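Local structure of eukaryotic Translation Initiation 4E (Schistosoma mansoni, 3HXI) at residues Arg119-Ala124 against Leu149-Arg154. The protein binds the 7-methylguanosine cap of messenger RNA and, as the cap-binding initiation factor eIF4E, probably helps recruit mRNAs for translation. Sequence-based numbering, arbitrary orientation.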
ATOM      1  N   ARG A 119      -7.620   4.754 -10.767  1.00 22.51           N
ATOM      2  CA  ARG A 119      -7.853   3.507 -11.502  1.00 23.39           C
ATOM      3  C   ARG A 119      -6.635   2.573 -11.486  1.00 21.86           C
ATOM      4  O   ARG A 119      -6.790   1.362 -11.570  1.00 21.49           O
ATOM      5  CB  ARG A 119      -8.302   3.798 -12.942  1.00 22.80           C
ATOM      6  CG  ARG A 119      -9.670   4.497 -13.022  1.00 26.13           C
ATOM      7  CD  ARG A 119     -10.231   4.540 -14.458  1.00 26.53           C
ATOM      8  NE  ARG A 119      -9.612   5.591 -15.268  1.00 33.00           N
ATOM      9  CZ  ARG A 119     -10.211   6.747 -15.564  1.00 34.62           C
ATOM     10  NH1 ARG A 119      -9.592   7.656 -16.295  1.00 37.18           N
ATOM     11  NH2 ARG A 119     -11.431   6.996 -15.125  1.00 35.59           N
ATOM     12  N   GLN A 120      -5.436   3.147 -11.384  1.00 20.40           N
ATOM     13  CA  GLN A 120      -4.209   2.345 -11.392  1.00 20.07           C
ATOM     14  C   GLN A 120      -4.016   1.631 -10.066  1.00 18.76           C
ATOM     15  O   GLN A 120      -3.320   0.609  -9.998  1.00 18.01           O
ATOM     16  CB  GLN A 120      -2.973   3.221 -11.663  1.00 20.75           C
ATOM     17  CG  GLN A 120      -2.680   3.513 -13.111  1.00 24.69           C
ATOM     18  CD  GLN A 120      -2.471   2.241 -13.913  1.00 26.42           C
ATOM     19  OE1 GLN A 120      -1.536   1.458 -13.660  1.00 26.59           O
ATOM     20  NE2 GLN A 120      -3.355   2.016 -14.862  1.00 28.41           N
ATOM     21  N   ILE A 121      -4.627   2.166  -9.011  1.00 19.23           N
ATOM     22  CA  ILE A 121      -4.311   1.711  -7.647  1.00 18.68           C
ATOM     23  C   ILE A 121      -4.903   0.338  -7.351  1.00 18.84           C
ATOM     24  O   ILE A 121      -6.116   0.117  -7.518  1.00 19.34           O
ATOM     25  CB  ILE A 121      -4.765   2.741  -6.553  1.00 20.10           C
ATOM     26  CG1 ILE A 121      -4.069   4.104  -6.736  1.00 19.44           C
ATOM     27  CG2 ILE A 121      -4.558   2.158  -5.124  1.00 17.48           C
ATOM     28  CD1 ILE A 121      -2.540   4.120  -6.586  1.00 20.67           C
ATOM     29  N   CYS A 122      -4.044  -0.570  -6.894  1.00 17.06           N
ATOM     30  CA  CYS A 122      -4.496  -1.866  -6.403  1.00 16.61           C
ATOM     31  C   CYS A 122      -4.476  -1.925  -4.884  1.00 15.82           C
ATOM     32  O   CYS A 122      -5.471  -2.282  -4.261  1.00 16.41           O
ATOM     33  CB  CYS A 122      -3.623  -2.982  -6.964  1.00 17.15           C
ATOM     34  SG  CYS A 122      -3.763  -3.129  -8.755  1.00 19.39           S
ATOM     35  N   GLY A 123      -3.343  -1.574  -4.283  1.00 15.45           N
ATOM     36  CA  GLY A 123      -3.233  -1.656  -2.827  1.00 14.78           C
ATOM     37  C   GLY A 123      -1.892  -1.206  -2.277  1.00 14.13           C
ATOM     38  O   GLY A 123      -1.023  -0.762  -3.038  1.00 15.72           O
ATOM     39  N   ALA A 124      -1.739  -1.316  -0.962  1.00 14.27           N
ATOM     40  CA  ALA A 124      -0.523  -0.911  -0.254  1.00 14.89           C
ATOM     41  C   ALA A 124      -0.043  -2.045   0.666  1.00 15.52           C
ATOM     42  O   ALA A 124      -0.841  -2.884   1.115  1.00 15.36           O
ATOM     43  CB  ALA A 124      -0.766   0.362   0.547  1.00 14.32           C
ATOM     44  N   LEU A 149       4.228   7.575 -12.948  1.00 20.08           N
ATOM     45  CA  LEU A 149       5.076   8.655 -12.435  1.00 21.82           C
ATOM     46  C   LEU A 149       4.367   9.720 -11.604  1.00 22.06           C
ATOM     47  O   LEU A 149       4.906  10.123 -10.569  1.00 21.81           O
ATOM     48  CB  LEU A 149       5.939   9.299 -13.541  1.00 22.51           C
ATOM     49  CG  LEU A 149       7.292   8.655 -13.924  1.00 25.08           C
ATOM     50  CD1 LEU A 149       8.362   8.888 -12.849  1.00 28.99           C
ATOM     51  CD2 LEU A 149       7.196   7.181 -14.215  1.00 25.62           C
ATOM     52  N   SER A 150       3.181  10.183 -12.017  1.00 22.07           N
ATOM     53  CA  SER A 150       2.430  11.125 -11.161  1.00 21.30           C
ATOM     54  C   SER A 150       1.998  10.504  -9.818  1.00 21.03           C
ATOM     55  O   SER A 150       1.941  11.199  -8.799  1.00 20.08           O
ATOM     56  CB  SER A 150       1.225  11.727 -11.880  1.00 23.24           C
ATOM     57  OG  SER A 150       0.255  10.729 -12.138  1.00 26.27           O
ATOM     58  N   ILE A 151       1.728   9.201  -9.827  1.00 19.40           N
ATOM     59  CA  ILE A 151       1.399   8.481  -8.576  1.00 19.00           C
ATOM     60  C   ILE A 151       2.621   8.443  -7.678  1.00 18.51           C
ATOM     61  O   ILE A 151       2.532   8.728  -6.475  1.00 18.60           O
ATOM     62  CB  ILE A 151       0.858   7.073  -8.849  1.00 18.18           C
ATOM     63  CG1 ILE A 151      -0.579   7.156  -9.364  1.00 16.99           C
ATOM     64  CG2 ILE A 151       0.919   6.169  -7.579  1.00 18.61           C
ATOM     65  CD1 ILE A 151      -1.110   5.844  -9.848  1.00 15.96           C
ATOM     66  N   GLY A 152       3.768   8.103  -8.262  1.00 18.24           N
ATOM     67  CA  GLY A 152       5.015   8.051  -7.508  1.00 18.25           C
ATOM     68  C   GLY A 152       5.338   9.405  -6.905  1.00 18.71           C
ATOM     69  O   GLY A 152       5.729   9.487  -5.738  1.00 17.26           O
ATOM     70  N   ARG A 153       5.146  10.466  -7.698  1.00 19.31           N
ATOM     71  CA  ARG A 153       5.411  11.825  -7.229  0.50 19.55           C
ATOM     72  C   ARG A 153       4.516  12.206  -6.050  1.00 19.02           C
ATOM     73  O   ARG A 153       5.006  12.750  -5.049  1.00 18.58           O
ATOM     74  CB  ARG A 153       5.309  12.834  -8.383  0.50 19.21           C
ATOM     75  CG  ARG A 153       6.527  12.782  -9.310  0.50 21.03           C
ATOM     76  CD  ARG A 153       6.533  13.864 -10.380  0.50 21.48           C
ATOM     77  NE  ARG A 153       5.924  13.402 -11.629  0.50 26.40           N
ATOM     78  CZ  ARG A 153       4.695  13.707 -12.035  0.50 26.47           C
ATOM     79  NH1 ARG A 153       4.254  13.225 -13.180  0.50 25.95           N
ATOM     80  NH2 ARG A 153       3.905  14.497 -11.309  0.50 29.53           N
ATOM     81  N   ARG A 154       3.231  11.887  -6.150  1.00 19.22           N
ATOM     82  CA  ARG A 154       2.261  12.157  -5.074  1.00 18.81           C
ATOM     83  C   ARG A 154       2.562  11.375  -3.791  1.00 18.84           C
ATOM     84  O   ARG A 154       2.398  11.908  -2.692  1.00 18.54           O
ATOM     85  CB  ARG A 154       0.828  11.890  -5.583  1.00 19.90           C
ATOM     86  CG  ARG A 154      -0.318  12.032  -4.558  1.00 20.54           C
ATOM     87  CD  ARG A 154      -0.443  13.427  -3.932  1.00 25.22           C
ATOM     88  NE  ARG A 154      -0.338  14.521  -4.900  1.00 24.84           N
ATOM     89  CZ  ARG A 154      -1.364  15.062  -5.561  1.00 29.36           C
ATOM     90  NH1 ARG A 154      -2.601  14.625  -5.369  1.00 26.95           N
ATOM     91  NH2 ARG A 154      -1.151  16.063  -6.419  1.00 30.03           N
TER
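Ile151 reaches out from helix 145-159 with its CD1 methyl and meets Gln120, the last residue of helix 115-120, and Ile121, the first of strand 121-127, so the whole contact is apolar and turns on one side chain. The extended outer half of Ile151 (chi2 171°) carries CD1 away from its own helix. This methyl lies against CB of Gln120, with 3.7 Å between Gln120 CB and Ile151 CD1; roughly at right angles to that direction it touches the end of Ile121, where the two CD1 atoms of Ile121 and Ile151 are 4.0 Å apart. Ile121 CD1 also rests near the second branch of the helix residue, 4.1 Å from Ile151 CG2, so the tip of Ile121 spans both methyls of Ile151. Trp112 and Leu139 touch both isoleucines and continue the hydrophobic layer, while Leu107 of helix 96-108 packs on Ile121.

The polar part of Gln120 stays out of this layer. A bend about the CB-CG bond (chi2 -59°) turns the amide away from helix 145-159, and OE1 is hydrogen-bonded to the hydroxyl of Ser141. Only the aliphatic root of the glutamine therefore faces Ile151.

Just beyond the contact, two residues of the strand, Cys122 and Gly123, sit opposite the single residue Trp138 of strand 134-139, the classic beta bulge. In the fold as a whole, the three touching residues are buried where helix 145-159 packs against the junction of helix 115-120 with a central strand, part of the helical layer backing the curved antiparallel sheet characteristic of eIF4E.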